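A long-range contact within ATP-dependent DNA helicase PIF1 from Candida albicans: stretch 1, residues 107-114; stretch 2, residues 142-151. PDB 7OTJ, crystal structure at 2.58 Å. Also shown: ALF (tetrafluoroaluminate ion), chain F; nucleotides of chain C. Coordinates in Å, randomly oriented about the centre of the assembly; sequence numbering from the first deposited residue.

Stretch 1 107-114: DEISMVDG
Stretch 2 (142-151) CGDFYQLPPV

Loops distant in sequence can be held together by a few backbone anchors, and these two stretches of PIF1 illustrate the principle. The two stretches run parallel, with CA atoms paired Asp107–Cys142 (4.7 Å), Glu108–Gly143 (4.4 Å), Ser110–Phe145 (4.8 Å) and Met111–Pro150 (3.9 Å). Glu108, at phi/psi 51/55, leads into a 3-10 segment, residues 109–111, whose first amide, Ile109 N, donates to Cys142 O (3.1 Å). Gly143, at 163/-159, packs against the start of this segment; a CB there would clash with Ile109 N.

Asp107 (chi1 t) turns its carboxylate back, so that OD1 accepts from Glu108 N at 2.7 Å. Ile109 (t, p) points toward stretch 2, and its CG2 meets Phe145 CZ (3.8 Å), the phenyl (chi1 m) lying oblique. Ser110 takes p, which directs OG to Leu148 O, a short 2.6 Å hydrogen bond. Met111 (m, t, m) lays CG 4.0 Å from Leu148 CB, while Pro150 CD packs 3.1 Å from Ser110 O.

A type I turn, Asp144–Gln147, closes with Gln147 N to Asp144 O (3.0 Å). Asp144 (t) braces it: OD1 accepts from Tyr146 N (3.2 Å) and OD2 from Gln147 NE2 (3.3 Å). Gln147 (m, t) also donates from NE2 to tetrafluoroaluminate F3 (3.0 Å). Glu108 (m, m, chi3 176°) accepts from water 1 at OE2 (3.1 Å); that water accepts from Ser110 N (3.3 Å) and Asp144 N (2.7 Å), joining the stretches.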

# COMPACT_ATOMS: atom_id res chain seq x y z
N ASP A 107 6.74 0.93 7.21
CA ASP A 107 7.06 -0.07 6.21
C ASP A 107 7.12 0.60 4.84
O ASP A 107 6.60 1.70 4.63
CB ASP A 107 6.04 -1.22 6.22
CG ASP A 107 6.59 -2.53 5.64
OD1 ASP A 107 7.67 -2.51 5.00
OD2 ASP A 107 5.95 -3.58 5.82
N GLU A 108 7.80 -0.06 3.91
CA GLU A 108 8.04 0.46 2.56
C GLU A 108 8.62 1.87 2.62
O GLU A 108 8.10 2.82 2.03
CB GLU A 108 6.75 0.41 1.73
CG GLU A 108 6.21 -0.99 1.51
CD GLU A 108 7.13 -1.86 0.65
OE1 GLU A 108 6.81 -3.05 0.46
OE2 GLU A 108 8.16 -1.36 0.15
N ILE A 109 9.73 1.99 3.35
CA ILE A 109 10.37 3.27 3.57
C ILE A 109 10.91 3.88 2.28
O ILE A 109 11.15 5.09 2.22
CB ILE A 109 11.49 3.08 4.61
CG1 ILE A 109 11.98 4.43 5.15
CG2 ILE A 109 12.63 2.27 4.02
CD1 ILE A 109 10.96 5.17 5.96
N SER A 110 11.06 3.07 1.22
CA SER A 110 11.70 3.57 0.00
C SER A 110 10.90 4.68 -0.64
O SER A 110 11.48 5.61 -1.21
CB SER A 110 11.92 2.43 -1.00
OG SER A 110 10.72 2.01 -1.61
N MET A 111 9.58 4.65 -0.50
CA MET A 111 8.69 5.64 -1.10
C MET A 111 8.42 6.82 -0.18
O MET A 111 7.59 7.67 -0.52
CB MET A 111 7.36 4.98 -1.52
CG MET A 111 7.44 4.22 -2.85
SD MET A 111 5.90 3.43 -3.43
CE MET A 111 5.76 2.07 -2.29
N VAL A 112 9.07 6.89 0.98
CA VAL A 112 8.92 8.02 1.89
C VAL A 112 9.96 9.08 1.53
O VAL A 112 11.16 8.80 1.50
CB VAL A 112 9.06 7.59 3.35
CG1 VAL A 112 8.91 8.81 4.25
CG2 VAL A 112 8.03 6.54 3.70
N ASP A 113 9.49 10.30 1.27
CA ASP A 113 10.39 11.39 0.91
C ASP A 113 11.16 11.88 2.13
O ASP A 113 10.61 12.02 3.22
CB ASP A 113 9.60 12.54 0.28
CG ASP A 113 10.47 13.72 -0.10
OD1 ASP A 113 11.69 13.52 -0.32
OD2 ASP A 113 9.96 14.86 -0.18
N GLY A 114 12.45 12.16 1.93
CA GLY A 114 13.28 12.65 3.01
C GLY A 114 12.86 14.02 3.51
O GLY A 114 13.08 14.35 4.68
N CYS A 142 11.48 0.17 7.72
CA CYS A 142 11.52 -1.15 7.11
C CYS A 142 11.25 -1.02 5.62
O CYS A 142 10.25 -0.42 5.22
CB CYS A 142 10.49 -2.08 7.77
SG CYS A 142 10.29 -3.68 6.98
N GLY A 143 12.13 -1.57 4.79
CA GLY A 143 11.90 -1.53 3.36
C GLY A 143 13.18 -1.83 2.59
O GLY A 143 14.12 -2.42 3.12
N ASP A 144 13.18 -1.40 1.33
CA ASP A 144 14.23 -1.76 0.38
C ASP A 144 14.37 -0.60 -0.59
O ASP A 144 13.45 -0.33 -1.36
CB ASP A 144 13.88 -3.06 -0.35
CG ASP A 144 14.95 -3.49 -1.34
OD1 ASP A 144 16.08 -2.94 -1.31
OD2 ASP A 144 14.67 -4.40 -2.17
N PHE A 145 15.49 0.12 -0.52
CA PHE A 145 15.64 1.29 -1.38
C PHE A 145 15.93 0.94 -2.84
O PHE A 145 15.90 1.85 -3.68
CB PHE A 145 16.73 2.22 -0.83
CG PHE A 145 16.33 2.95 0.43
CD1 PHE A 145 15.41 4.00 0.38
CD2 PHE A 145 16.86 2.60 1.66
CE1 PHE A 145 15.04 4.67 1.53
CE2 PHE A 145 16.48 3.27 2.82
CZ PHE A 145 15.57 4.31 2.76
N TYR A 146 16.19 -0.33 -3.17
CA TYR A 146 16.23 -0.74 -4.57
C TYR A 146 14.83 -0.84 -5.18
O TYR A 146 14.71 -1.04 -6.39
CB TYR A 146 16.95 -2.08 -4.74
CG TYR A 146 18.46 -1.96 -4.79
CD1 TYR A 146 19.08 -1.07 -5.65
CD2 TYR A 146 19.27 -2.73 -3.96
CE1 TYR A 146 20.45 -0.95 -5.69
CE2 TYR A 146 20.65 -2.62 -3.99
CZ TYR A 146 21.23 -1.72 -4.86
OH TYR A 146 22.60 -1.59 -4.91
N GLN A 147 13.80 -0.70 -4.36
CA GLN A 147 12.41 -0.68 -4.79
C GLN A 147 12.01 0.76 -5.09
O GLN A 147 12.87 1.64 -5.23
CB GLN A 147 11.55 -1.41 -3.76
CG GLN A 147 11.97 -2.89 -3.60
CD GLN A 147 10.95 -3.75 -2.87
OE1 GLN A 147 9.76 -3.43 -2.84
NE2 GLN A 147 11.41 -4.85 -2.30
N LEU A 148 10.72 1.01 -5.29
CA LEU A 148 10.30 2.28 -5.87
C LEU A 148 10.74 3.47 -5.03
O LEU A 148 10.62 3.44 -3.80
CB LEU A 148 8.78 2.28 -6.05
CG LEU A 148 8.39 1.42 -7.27
CD1 LEU A 148 6.91 1.04 -7.28
CD2 LEU A 148 8.76 2.15 -8.55
N PRO A 149 11.29 4.52 -5.64
CA PRO A 149 11.69 5.72 -4.90
C PRO A 149 10.48 6.57 -4.55
O PRO A 149 9.36 6.25 -4.98
CB PRO A 149 12.61 6.44 -5.89
CG PRO A 149 12.03 6.09 -7.22
CD PRO A 149 11.59 4.65 -7.08
N PRO A 150 10.64 7.62 -3.75
CA PRO A 150 9.52 8.54 -3.50
C PRO A 150 8.98 9.12 -4.80
O PRO A 150 9.74 9.43 -5.72
CB PRO A 150 10.13 9.62 -2.61
CG PRO A 150 11.34 9.01 -2.02
CD PRO A 150 11.86 8.04 -3.03
N VAL A 151 7.67 9.32 -4.85
CA VAL A 151 7.03 9.83 -6.06
C VAL A 151 7.31 11.32 -6.18
O VAL A 151 7.08 12.09 -5.24
CB VAL A 151 5.52 9.53 -6.04
CG1 VAL A 151 4.84 10.21 -7.23
CG2 VAL A 151 5.28 8.02 -6.08
AL ALF F . 8.49 -6.67 -0.34
F1 ALF F . 7.89 -5.59 0.95
F2 ALF F . 9.07 -7.76 -1.63
F3 ALF F . 10.15 -6.17 0.09
F4 ALF F . 6.84 -7.23 -0.72
P DT C 3 -0.61 5.23 -8.16
OP1 DT C 3 -1.17 3.87 -8.02
OP2 DT C 3 -1.38 6.28 -8.86
O5' DT C 3 -0.21 5.79 -6.71
C5' DT C 3 0.65 5.03 -5.87
C4' DT C 3 1.22 5.87 -4.73
O4' DT C 3 2.06 6.91 -5.25
C3' DT C 3 0.19 6.58 -3.86
O3' DT C 3 -0.23 5.72 -2.82
C2' DT C 3 0.98 7.77 -3.31
C1' DT C 3 1.99 8.06 -4.42
N1 DT C 3 1.63 9.22 -5.27
C2 DT C 3 2.13 10.46 -4.96
O2 DT C 3 2.83 10.67 -3.99
N3 DT C 3 1.75 11.46 -5.82
C4 DT C 3 0.96 11.34 -6.95
O4 DT C 3 0.67 12.29 -7.67
C5 DT C 3 0.48 10.00 -7.23
C7 DT C 3 -0.39 9.74 -8.42
C6 DT C 3 0.84 9.02 -6.39
P DT C 2 0.31 7.82 -13.63
OP1 DT C 2 -0.12 6.81 -14.61
OP2 DT C 2 -0.47 9.07 -13.45
O5' DT C 2 0.45 7.09 -12.21
C5' DT C 2 1.02 5.79 -12.14
C4' DT C 2 1.93 5.65 -10.93
O4' DT C 2 3.14 6.40 -11.17
C3' DT C 2 1.34 6.17 -9.63
O3' DT C 2 0.81 5.09 -8.91
C2' DT C 2 2.53 6.81 -8.90
C1' DT C 2 3.55 7.10 -10.00
N1 DT C 2 3.69 8.55 -10.35
C2 DT C 2 4.95 9.09 -10.45
O2 DT C 2 5.97 8.45 -10.24
N3 DT C 2 4.98 10.42 -10.78
C4 DT C 2 3.90 11.24 -11.03
O4 DT C 2 4.02 12.42 -11.33
C5 DT C 2 2.60 10.60 -10.93
C7 DT C 2 1.35 11.39 -11.18
C6 DT C 2 2.56 9.30 -10.60
O HOH W 1 10.95 -0.14 0.60
O HOH W 2 8.21 -4.61 -1.59